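Local coordinates for oxidoreductase, NAD-binding/iron-sulfur cluster-binding protein (Nitratireductor pacificus pht-3B, PDB 6ZXU), which is a catabolic reductive dehalogenase that binds cobalamin and two [4Fe-4S] clusters and probably uses them to remove halogen from organohalide substrates, at residues D316-A321 with K577-Q582; F337-P342 with Q448-Y453; P682-P687 with P697-G702. All blocks are in the same frame, centred on the assembly; numbering follows the deposited sequence.

Contact 1 of 3, residues D316-A321 with K577-Q582; sequences DFFKRA and KYRVTQ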
loop_
_atom_site.group_PDB
_atom_site.type_symbol
_atom_site.label_atom_id
_atom_site.label_comp_id
_atom_site.label_asym_id
_atom_site.label_seq_id
_atom_site.Cartn_x
_atom_site.Cartn_y
_atom_site.Cartn_z
ATOM N N ASP A 316 -3.690 -21.699 -2.074
ATOM C CA ASP A 316 -2.838 -20.498 -2.074
ATOM C C ASP A 316 -1.395 -21.051 -1.936
ATOM O O ASP A 316 -1.135 -21.810 -1.028
ATOM C CB ASP A 316 -3.319 -19.643 -0.901
ATOM C CG ASP A 316 -2.273 -18.600 -0.335
ATOM O OD1 ASP A 316 -1.061 -18.817 -0.429
ATOM O OD2 ASP A 316 -2.751 -17.569 0.302
ATOM N N PHE A 317 -0.467 -20.673 -2.800
ATOM C CA PHE A 317 0.848 -21.246 -2.752
ATOM C C PHE A 317 1.709 -20.843 -1.548
ATOM O O PHE A 317 2.617 -21.601 -1.247
ATOM C CB PHE A 317 1.655 -21.087 -4.032
ATOM C CG PHE A 317 1.507 -22.244 -4.975
ATOM C CD1 PHE A 317 0.313 -22.517 -5.529
ATOM C CD2 PHE A 317 2.620 -22.993 -5.380
ATOM C CE1 PHE A 317 0.148 -23.592 -6.411
ATOM C CE2 PHE A 317 2.485 -24.061 -6.229
ATOM C CZ PHE A 317 1.222 -24.362 -6.775
ATOM N N PHE A 318 1.419 -19.773 -0.832
ATOM C CA PHE A 318 2.057 -19.610 0.500
ATOM C C PHE A 318 1.584 -20.684 1.475
ATOM O O PHE A 318 2.377 -21.155 2.271
ATOM C CB PHE A 318 1.778 -18.245 1.087
ATOM C CG PHE A 318 2.484 -17.126 0.360
ATOM C CD1 PHE A 318 3.817 -17.266 0.024
ATOM C CD2 PHE A 318 1.792 -15.983 -0.045
ATOM C CE1 PHE A 318 4.475 -16.259 -0.651
ATOM C CE2 PHE A 318 2.452 -14.974 -0.757
ATOM C CZ PHE A 318 3.779 -15.116 -1.012
ATOM N N LYS A 319 0.286 -21.023 1.483
ATOM C CA LYS A 319 -0.227 -22.108 2.315
ATOM C C LYS A 319 0.362 -23.452 1.905
ATOM O O LYS A 319 0.710 -24.283 2.755
ATOM C CB LYS A 319 -1.759 -22.169 2.280
ATOM C CG LYS A 319 -2.453 -20.916 2.720
ATOM C CD LYS A 319 -1.727 -20.375 3.866
ATOM C CE LYS A 319 -2.616 -19.613 4.809
ATOM N NZ LYS A 319 -3.116 -18.421 4.245
ATOM N N ARG A 320 0.601 -23.664 0.622
ATOM C CA ARG A 320 1.261 -24.855 0.164
ATOM C C ARG A 320 2.671 -24.962 0.665
ATOM O O ARG A 320 3.124 -26.015 1.118
ATOM C CB ARG A 320 1.217 -24.981 -1.341
ATOM C CG ARG A 320 -0.194 -25.044 -1.911
ATOM C CD ARG A 320 -0.255 -25.656 -3.312
ATOM N NE ARG A 320 0.006 -27.097 -3.347
ATOM C CZ ARG A 320 -0.220 -27.901 -4.377
ATOM N NH1 ARG A 320 -0.756 -27.438 -5.505
ATOM N NH2 ARG A 320 0.156 -29.141 -4.309
ATOM N N ALA A 321 3.398 -23.832 0.641
ATOM C CA ALA A 321 4.753 -23.789 1.173
ATOM C C ALA A 321 4.789 -24.100 2.665
ATOM O O ALA A 321 5.570 -24.904 3.088
ATOM C CB ALA A 321 5.376 -22.402 0.881
ATOM N N LYS A 577 8.809 -19.991 -4.771
ATOM C CA LYS A 577 10.083 -20.460 -4.258
ATOM C C LYS A 577 11.098 -19.313 -4.227
ATOM O O LYS A 577 11.830 -19.158 -3.233
ATOM C CB LYS A 577 10.600 -21.597 -5.126
ATOM C CG LYS A 577 9.938 -22.898 -4.749
ATOM C CD LYS A 577 10.293 -24.030 -5.724
ATOM C CE LYS A 577 9.995 -25.386 -5.067
ATOM N NZ LYS A 577 9.729 -26.405 -6.109
ATOM N N TYR A 578 11.155 -18.479 -5.265
ATOM C CA TYR A 578 12.066 -17.346 -5.246
ATOM C C TYR A 578 11.738 -16.370 -4.107
ATOM O O TYR A 578 12.598 -16.030 -3.299
ATOM C CB TYR A 578 12.128 -16.630 -6.610
ATOM C CG TYR A 578 13.172 -15.546 -6.650
ATOM C CD1 TYR A 578 14.515 -15.857 -6.774
ATOM C CD2 TYR A 578 12.837 -14.211 -6.479
ATOM C CE1 TYR A 578 15.500 -14.862 -6.758
ATOM C CE2 TYR A 578 13.808 -13.226 -6.487
ATOM C CZ TYR A 578 15.154 -13.554 -6.637
ATOM O OH TYR A 578 16.118 -12.569 -6.629
ATOM N N ARG A 579 10.510 -15.948 -3.996
ATOM C CA ARG A 579 10.165 -14.988 -2.979
ATOM C C ARG A 579 10.405 -15.507 -1.539
ATOM O O ARG A 579 10.919 -14.777 -0.685
ATOM C CB ARG A 579 8.705 -14.556 -3.139
ATOM C CG ARG A 579 8.396 -13.832 -4.419
ATOM C CD ARG A 579 6.999 -13.175 -4.478
ATOM N NE ARG A 579 6.935 -12.021 -3.633
ATOM C CZ ARG A 579 5.969 -11.719 -2.824
ATOM N NH1 ARG A 579 6.020 -10.597 -2.141
ATOM N NH2 ARG A 579 4.914 -12.479 -2.755
ATOM N N VAL A 580 10.015 -16.763 -1.260
ATOM C CA VAL A 580 10.112 -17.340 0.080
ATOM C C VAL A 580 11.582 -17.604 0.449
ATOM O O VAL A 580 11.986 -17.382 1.579
ATOM C CB VAL A 580 9.295 -18.616 0.193
ATOM C CG1 VAL A 580 9.558 -19.379 1.477
ATOM C CG2 VAL A 580 7.789 -18.227 0.126
ATOM N N THR A 581 12.341 -18.096 -0.515
ATOM C CA THR A 581 13.674 -18.636 -0.223
ATOM C C THR A 581 14.915 -17.855 -0.717
ATOM O O THR A 581 16.001 -18.172 -0.311
ATOM C CB THR A 581 13.866 -20.109 -0.695
ATOM O OG1 THR A 581 14.057 -20.137 -2.083
ATOM C CG2 THR A 581 12.710 -21.016 -0.332
ATOM N N GLN A 582 14.814 -16.880 -1.600
ATOM C CA GLN A 582 16.013 -16.174 -1.993
ATOM C C GLN A 582 16.610 -15.375 -0.822
ATOM O O GLN A 582 15.878 -14.858 0.048
ATOM C CB GLN A 582 15.779 -15.317 -3.224
ATOM C CG GLN A 582 14.902 -14.064 -3.027
ATOM C CD GLN A 582 15.745 -12.828 -2.772
ATOM O OE1 GLN A 582 16.966 -12.867 -2.875
ATOM N NE2 GLN A 582 15.097 -11.727 -2.506
#

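Contact 2 of 3, residues F337-P342 with Q448-Y453; sequences FPMKHP and QSMRAY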
loop_
_atom_site.group_PDB
_atom_site.type_symbol
_atom_site.label_atom_id
_atom_site.label_comp_id
_atom_site.label_asym_id
_atom_site.label_seq_id
_atom_site.Cartn_x
_atom_site.Cartn_y
_atom_site.Cartn_z
ATOM N N PHE A 337 10.196 -15.016 5.701
ATOM C CA PHE A 337 10.708 -14.376 4.483
ATOM C C PHE A 337 10.308 -12.892 4.281
ATOM O O PHE A 337 11.120 -12.118 3.790
ATOM C CB PHE A 337 10.417 -15.190 3.237
ATOM C CG PHE A 337 9.018 -15.001 2.704
ATOM C CD1 PHE A 337 7.997 -15.732 3.199
ATOM C CD2 PHE A 337 8.765 -14.065 1.710
ATOM C CE1 PHE A 337 6.694 -15.596 2.732
ATOM C CE2 PHE A 337 7.474 -13.910 1.234
ATOM C CZ PHE A 337 6.439 -14.648 1.768
ATOM N N PRO A 338 9.127 -12.480 4.748
ATOM C CA PRO A 338 8.833 -11.077 4.613
ATOM C C PRO A 338 9.145 -10.231 5.841
ATOM O O PRO A 338 8.819 -9.018 5.871
ATOM C CB PRO A 338 7.287 -11.077 4.396
ATOM C CG PRO A 338 6.808 -12.232 5.244
ATOM C CD PRO A 338 7.972 -13.211 5.328
ATOM N N MET A 339 9.775 -10.852 6.826
ATOM C CA MET A 339 10.018 -10.195 8.122
ATOM C C MET A 339 11.495 -10.194 8.507
ATOM O O MET A 339 11.840 -10.162 9.663
ATOM C CB MET A 339 9.210 -10.918 9.203
ATOM C CG MET A 339 7.712 -10.604 9.090
ATOM S SD MET A 339 7.375 -8.940 9.553
ATOM C CE MET A 339 5.903 -8.450 8.618
ATOM N N LYS A 340 12.348 -10.185 7.516
ATOM C CA LYS A 340 13.746 -10.166 7.734
ATOM C C LYS A 340 14.269 -8.763 8.047
ATOM O O LYS A 340 15.279 -8.623 8.686
ATOM C CB LYS A 340 14.470 -10.679 6.492
ATOM C CG LYS A 340 14.025 -12.024 6.021
ATOM C CD LYS A 340 15.028 -12.483 4.932
ATOM C CE LYS A 340 14.402 -13.238 3.806
ATOM N NZ LYS A 340 15.382 -13.835 2.855
ATOM N N HIS A 341 13.585 -7.697 7.588
ATOM C CA HIS A 341 14.069 -6.345 7.816
ATOM C C HIS A 341 13.379 -5.737 9.021
ATOM O O HIS A 341 12.194 -5.975 9.239
ATOM C CB HIS A 341 13.822 -5.504 6.569
ATOM C CG HIS A 341 14.480 -4.168 6.614
ATOM N ND1 HIS A 341 13.982 -3.121 7.357
ATOM C CD2 HIS A 341 15.579 -3.704 5.997
ATOM C CE1 HIS A 341 14.742 -2.052 7.180
ATOM N NE2 HIS A 341 15.735 -2.395 6.377
ATOM N N PRO A 342 14.112 -4.975 9.864
ATOM C CA PRO A 342 13.500 -4.393 11.103
ATOM C C PRO A 342 12.282 -3.505 10.917
ATOM O O PRO A 342 11.441 -3.422 11.817
ATOM C CB PRO A 342 14.638 -3.534 11.668
ATOM C CG PRO A 342 15.866 -4.250 11.266
ATOM C CD PRO A 342 15.588 -4.796 9.884
ATOM N N GLN A 448 7.884 -2.808 1.473
ATOM C CA GLN A 448 6.959 -2.137 0.573
ATOM C C GLN A 448 5.628 -2.845 0.508
ATOM O O GLN A 448 4.559 -2.216 0.567
ATOM C CB GLN A 448 7.547 -1.997 -0.839
ATOM C CG GLN A 448 8.695 -0.980 -0.950
ATOM C CD GLN A 448 8.898 -0.449 -2.382
ATOM O OE1 GLN A 448 9.715 -0.989 -3.139
ATOM N NE2 GLN A 448 8.116 0.604 -2.767
ATOM N N SER A 449 5.653 -4.144 0.437
ATOM C CA SER A 449 4.393 -4.956 0.479
ATOM C C SER A 449 3.641 -4.769 1.781
ATOM O O SER A 449 2.434 -4.539 1.791
ATOM C CB SER A 449 4.720 -6.452 0.308
ATOM O OG SER A 449 5.226 -6.694 -0.968
ATOM N N MET A 450 4.356 -4.830 2.894
ATOM C CA MET A 450 3.706 -4.822 4.220
ATOM C C MET A 450 3.138 -3.474 4.570
ATOM O O MET A 450 2.093 -3.406 5.216
ATOM C CB MET A 450 4.686 -5.275 5.319
ATOM C CG MET A 450 5.099 -6.737 5.276
ATOM S SD MET A 450 3.674 -7.859 5.520
ATOM C CE MET A 450 3.917 -9.046 4.127
ATOM N N ARG A 451 3.849 -2.396 4.229
ATOM C CA ARG A 451 3.276 -1.074 4.424
ATOM C C ARG A 451 1.895 -0.975 3.769
ATOM O O ARG A 451 0.938 -0.554 4.361
ATOM C CB ARG A 451 4.173 0.004 3.858
ATOM C CG ARG A 451 3.491 1.377 3.794
ATOM C CD ARG A 451 4.124 2.381 2.893
ATOM N NE ARG A 451 3.219 3.461 2.537
ATOM C CZ ARG A 451 2.361 3.387 1.507
ATOM N NH1 ARG A 451 2.367 2.318 0.689
ATOM N NH2 ARG A 451 1.539 4.374 1.246
ATOM N N ALA A 452 1.792 -1.415 2.535
ATOM C CA ALA A 452 0.541 -1.316 1.801
ATOM C C ALA A 452 -0.516 -2.240 2.423
ATOM O O ALA A 452 -1.674 -1.861 2.486
ATOM C CB ALA A 452 0.803 -1.615 0.320
ATOM N N TYR A 453 -0.116 -3.433 2.807
ATOM C CA TYR A 453 -0.990 -4.401 3.505
ATOM C C TYR A 453 -1.499 -3.836 4.831
ATOM O O TYR A 453 -2.705 -3.853 5.093
ATOM C CB TYR A 453 -0.234 -5.641 3.812
ATOM C CG TYR A 453 -0.097 -6.575 2.644
ATOM C CD1 TYR A 453 -1.060 -6.642 1.694
ATOM C CD2 TYR A 453 0.937 -7.451 2.579
ATOM C CE1 TYR A 453 -0.963 -7.555 0.670
ATOM C CE2 TYR A 453 1.085 -8.341 1.542
ATOM C CZ TYR A 453 0.102 -8.439 0.607
ATOM O OH TYR A 453 0.171 -9.413 -0.436
#

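Contact 3 of 3, residues P682-P687 with P697-G702; sequences PRLQPP and PVDRSG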
loop_
_atom_site.group_PDB
_atom_site.type_symbol
_atom_site.label_atom_id
_atom_site.label_comp_id
_atom_site.label_asym_id
_atom_site.label_seq_id
_atom_site.Cartn_x
_atom_site.Cartn_y
_atom_site.Cartn_z
ATOM N N PRO A 682 -7.574 -25.873 -10.428
ATOM C CA PRO A 682 -8.130 -26.723 -9.369
ATOM C C PRO A 682 -7.790 -28.210 -9.395
ATOM O O PRO A 682 -7.558 -28.803 -8.333
ATOM C CB PRO A 682 -9.626 -26.471 -9.490
ATOM C CG PRO A 682 -9.654 -25.016 -9.859
ATOM C CD PRO A 682 -8.543 -24.841 -10.834
ATOM N N ARG A 683 -7.723 -28.822 -10.544
ATOM C CA ARG A 683 -7.393 -30.217 -10.490
ATOM C C ARG A 683 -6.032 -30.557 -9.933
ATOM O O ARG A 683 -5.821 -31.685 -9.568
ATOM C CB ARG A 683 -7.561 -30.872 -11.836
ATOM C CG ARG A 683 -6.670 -30.473 -12.911
ATOM C CD ARG A 683 -7.034 -31.246 -14.208
ATOM N NE ARG A 683 -6.601 -32.624 -14.090
ATOM C CZ ARG A 683 -5.412 -33.085 -14.434
ATOM N NH1 ARG A 683 -4.555 -32.295 -15.031
ATOM N NH2 ARG A 683 -5.062 -34.348 -14.154
ATOM N N LEU A 684 -5.084 -29.611 -9.947
ATOM C CA LEU A 684 -3.739 -29.842 -9.438
ATOM C C LEU A 684 -3.512 -29.146 -8.126
ATOM O O LEU A 684 -2.354 -28.974 -7.715
ATOM C CB LEU A 684 -2.708 -29.416 -10.485
ATOM C CG LEU A 684 -2.781 -30.216 -11.808
ATOM C CD1 LEU A 684 -1.755 -29.683 -12.806
ATOM C CD2 LEU A 684 -2.454 -31.672 -11.496
ATOM N N GLN A 685 -4.590 -28.754 -7.461
ATOM C CA GLN A 685 -4.564 -28.109 -6.193
ATOM C C GLN A 685 -5.029 -29.119 -5.111
ATOM O O GLN A 685 -5.718 -30.050 -5.449
ATOM C CB GLN A 685 -5.481 -26.896 -6.217
ATOM C CG GLN A 685 -4.926 -25.756 -7.071
ATOM C CD GLN A 685 -3.812 -24.981 -6.366
ATOM O OE1 GLN A 685 -2.909 -25.558 -5.823
ATOM N NE2 GLN A 685 -3.872 -23.632 -6.430
ATOM N N PRO A 686 -4.725 -28.862 -3.832
ATOM C CA PRO A 686 -5.398 -29.600 -2.730
ATOM C C PRO A 686 -6.890 -29.351 -2.841
ATOM O O PRO A 686 -7.325 -28.208 -3.062
ATOM C CB PRO A 686 -4.879 -28.933 -1.467
ATOM C CG PRO A 686 -3.681 -28.137 -1.898
ATOM C CD PRO A 686 -3.838 -27.791 -3.310
ATOM N N PRO A 687 -7.667 -30.422 -2.791
ATOM C CA PRO A 687 -9.131 -30.257 -2.998
ATOM C C PRO A 687 -9.757 -29.478 -1.867
ATOM O O PRO A 687 -9.183 -29.395 -0.788
ATOM C CB PRO A 687 -9.631 -31.728 -3.062
ATOM C CG PRO A 687 -8.490 -32.573 -2.536
ATOM C CD PRO A 687 -7.228 -31.836 -2.806
ATOM N N PRO A 697 2.611 -32.850 -2.271
ATOM C CA PRO A 697 3.774 -32.385 -3.055
ATOM C C PRO A 697 3.343 -31.806 -4.389
ATOM O O PRO A 697 2.473 -32.385 -5.064
ATOM C CB PRO A 697 4.610 -33.623 -3.224
ATOM C CG PRO A 697 4.245 -34.467 -1.998
ATOM C CD PRO A 697 2.774 -34.266 -1.804
ATOM N N VAL A 698 3.902 -30.645 -4.744
ATOM C CA VAL A 698 3.434 -29.985 -5.952
ATOM C C VAL A 698 3.755 -30.887 -7.172
ATOM O O VAL A 698 4.873 -31.368 -7.332
ATOM C CB VAL A 698 4.056 -28.593 -6.090
ATOM C CG1 VAL A 698 3.730 -28.006 -7.443
ATOM C CG2 VAL A 698 3.427 -27.657 -5.100
ATOM N N ASP A 699 2.776 -31.108 -8.058
ATOM C CA ASP A 699 2.985 -31.990 -9.201
ATOM C C ASP A 699 3.500 -31.199 -10.395
ATOM O O ASP A 699 2.741 -30.852 -11.287
ATOM C CB ASP A 699 1.678 -32.718 -9.512
ATOM C CG ASP A 699 1.799 -33.674 -10.716
ATOM O OD1 ASP A 699 2.930 -33.854 -11.238
ATOM O OD2 ASP A 699 0.745 -34.212 -11.212
ATOM N N ARG A 700 4.790 -31.004 -10.463
ATOM C CA ARG A 700 5.319 -30.112 -11.491
ATOM C C ARG A 700 5.224 -30.730 -12.843
ATOM O O ARG A 700 4.832 -30.055 -13.807
ATOM C CB ARG A 700 6.753 -29.705 -11.162
ATOM C CG ARG A 700 7.257 -28.679 -12.142
ATOM C CD ARG A 700 8.310 -27.783 -11.552
ATOM N NE ARG A 700 8.666 -26.784 -12.560
ATOM C CZ ARG A 700 8.116 -25.597 -12.686
ATOM N NH1 ARG A 700 7.198 -25.177 -11.831
ATOM N NH2 ARG A 700 8.512 -24.841 -13.675
ATOM N N SER A 701 5.564 -31.988 -13.001
ATOM C CA SER A 701 5.449 -32.536 -14.364
ATOM C C SER A 701 3.994 -32.471 -14.848
ATOM O O SER A 701 3.720 -32.169 -16.028
ATOM C CB SER A 701 6.010 -33.945 -14.436
ATOM O OG SER A 701 5.324 -34.599 -13.455
ATOM N N GLY A 702 3.038 -32.683 -13.955
ATOM C CA GLY A 702 1.624 -32.579 -14.345
ATOM C C GLY A 702 1.258 -31.123 -14.695
ATOM O O GLY A 702 0.507 -30.889 -15.611
HETATM O O HOH W 1 -1.506 -32.487 -16.399
HETATM O O HOH W 2 -0.080 -30.528 -7.148
#

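Contact 1 of 3, residues D316-A321 with K577-Q582
Arg579 and then Val580, one residue later on helix 572-581, both meet the ring of Phe318 on helix 317-323. Arg579 comes first: its NH2 lies 3.4 Å from Phe318 CZ, at the edge of the ring, near its plane, and not over a face. The planes are 58° apart, and this edge approach is not a cation-pi stack. A bend at chi3 (72°) turns the guanidinium off the line of the extended first part of the chain, and its NE donates to the carbonyl oxygen of Cys588, which is its main polar tie. Val580 meets the same edge further round. Its CG2, anti to the carbonyl carbon, stands 3.9 Å from Phe318 CE1 and 4.1 Å from CD1, an apolar contact in which the two side chains run past each other in opposite directions. At Thr581, near the helix end, OG1 and the backbone N reach Lys577 O from opposite faces of its carbonyl plane, at 2.7 and 3.0 Å.

No hydrogen bond joins the two segments. On the other side, Phe318 sits in the first turn of a helix whose N-cap is Asp316: OD1 accepts from Lys319 N at 3.2 Å (N-H...O angle 157°), and more weakly from Phe318 N. Phe317 N meanwhile donates to the bound cobalamin. With Asp316, Phe317, Phe318 and Arg579 in the cobalamin pocket and Tyr578 and Arg579 touching an iron-sulfur cluster, this is helix-to-helix packing between the cobalamin and one iron-sulfur cluster of a reductive dehalogenase, with the Arg579 side chain about 3 Å from the former and 4 Å from the latter.

Contact 2 of 3, residues F337-P342 with Q448-Y453
Met339 and Met450 cross at about a right angle, methyl group against thioether: CE of Met339 rests 3.8 Å from Met450 CG and 3.9 Å from Met450 SD. The far end of Met450 goes to another partner, its CE lying 3.9 Å from Pro338 CB. One helical side chain thus meets two consecutive loop residues, its middle with the methionine and its tip with the proline. Both methionines are folded rather than extended. Met339 bends at chi2 (-70°), which brings a side chain that leaves the backbone at a slant back to the helix, whereas Met450 starts out facing the loop and bends at both chi2 and chi3 (132°). That second bend also sets Met450 CE at the edge of the Tyr453 ring, in its plane, so the methyl lies between a proline and an aromatic residue. On the loop side, CD of Pro338 sits 3.3 Å above one face of the preceding Phe337 ring, offset toward the rim.

There is no hydrogen bond across the contact, which is apolar packing of modest extent. The loop then enters helix 342-354, with His341 as N-cap, its ND1 accepting from Leu343 N. Leu345 and Gln348 of that helix touch Met339, while its Met347 and Ile351 touch Met450. Helix 445-469 meanwhile carries Ser449 and Tyr453 against cobalamin, and packs through Ser449 and Ala452 on Lys515 of strand 514-521.

Contact 3 of 3, residues P682-P687 with P697-G702
Leu684 leans its two methyl groups against the capped start of helix 700-709, where Asp699 is both N-cap and centre of an inverse gamma turn. CD1 lies 3.8 Å from Gly702 O, and CD2 is 4.1 Å from Asp699 OD2; these are van der Waals contacts, and no direct hydrogen bond crosses between the segments.

Two waters form the next shell. One donates to Leu684 O at 2.8 Å and accepts from Asp699 N at 3.1 Å, linking the two backbones. The other donates to Gly702 O at 2.7 Å, and meets Arg683 NH1 in a weak bond. That guanidinium lies with one face toward Leu684 CD2, offset to its rim, and makes a salt bridge with Glu706 one turn further along the helix.

Further out, the cap fixes what Leu684 packs on. Asp699 has CG anti to the backbone N (chi1 180°), and this sends its carboxylate forward over the first turn. The absence of a side chain at Gly702 matters too, because a CB there would fall 2.3 Å from Asp699 OD2. With an alanine in place of Asp699, Gly702 N would probably lose its capping acceptor and a gap would be likely to open beside Leu684 CD2. In the capping bond itself, Gly702 N is 3.0 Å from Asp699 OD1 with an N-H...O angle of 152°, and it approaches from 57° out of the carboxylate plane.

How the contacts relate
Contact 1 lies between the other two: its centre is 15 Å from that of contact 2 and 15 Å from that of contact 3, whereas contacts 2 and 3 are 29 Å apart and do not touch. Along the chain, both segments of contact 2 fall between those of contact 1, and contact 3 follows near the C-terminus. Direct touches join them. The rings of Phe318 and Phe337 meet with planes about 30° apart, and Arg320 NH1 of helix 317-323 probably bonds to Leu684 O. Helix 317-323 thus touches both outer contacts, through Phe318 and Arg320, and joins the cobalamin-lining helices of contact 1 to a loop before helix 342-354 and to the C-terminal region.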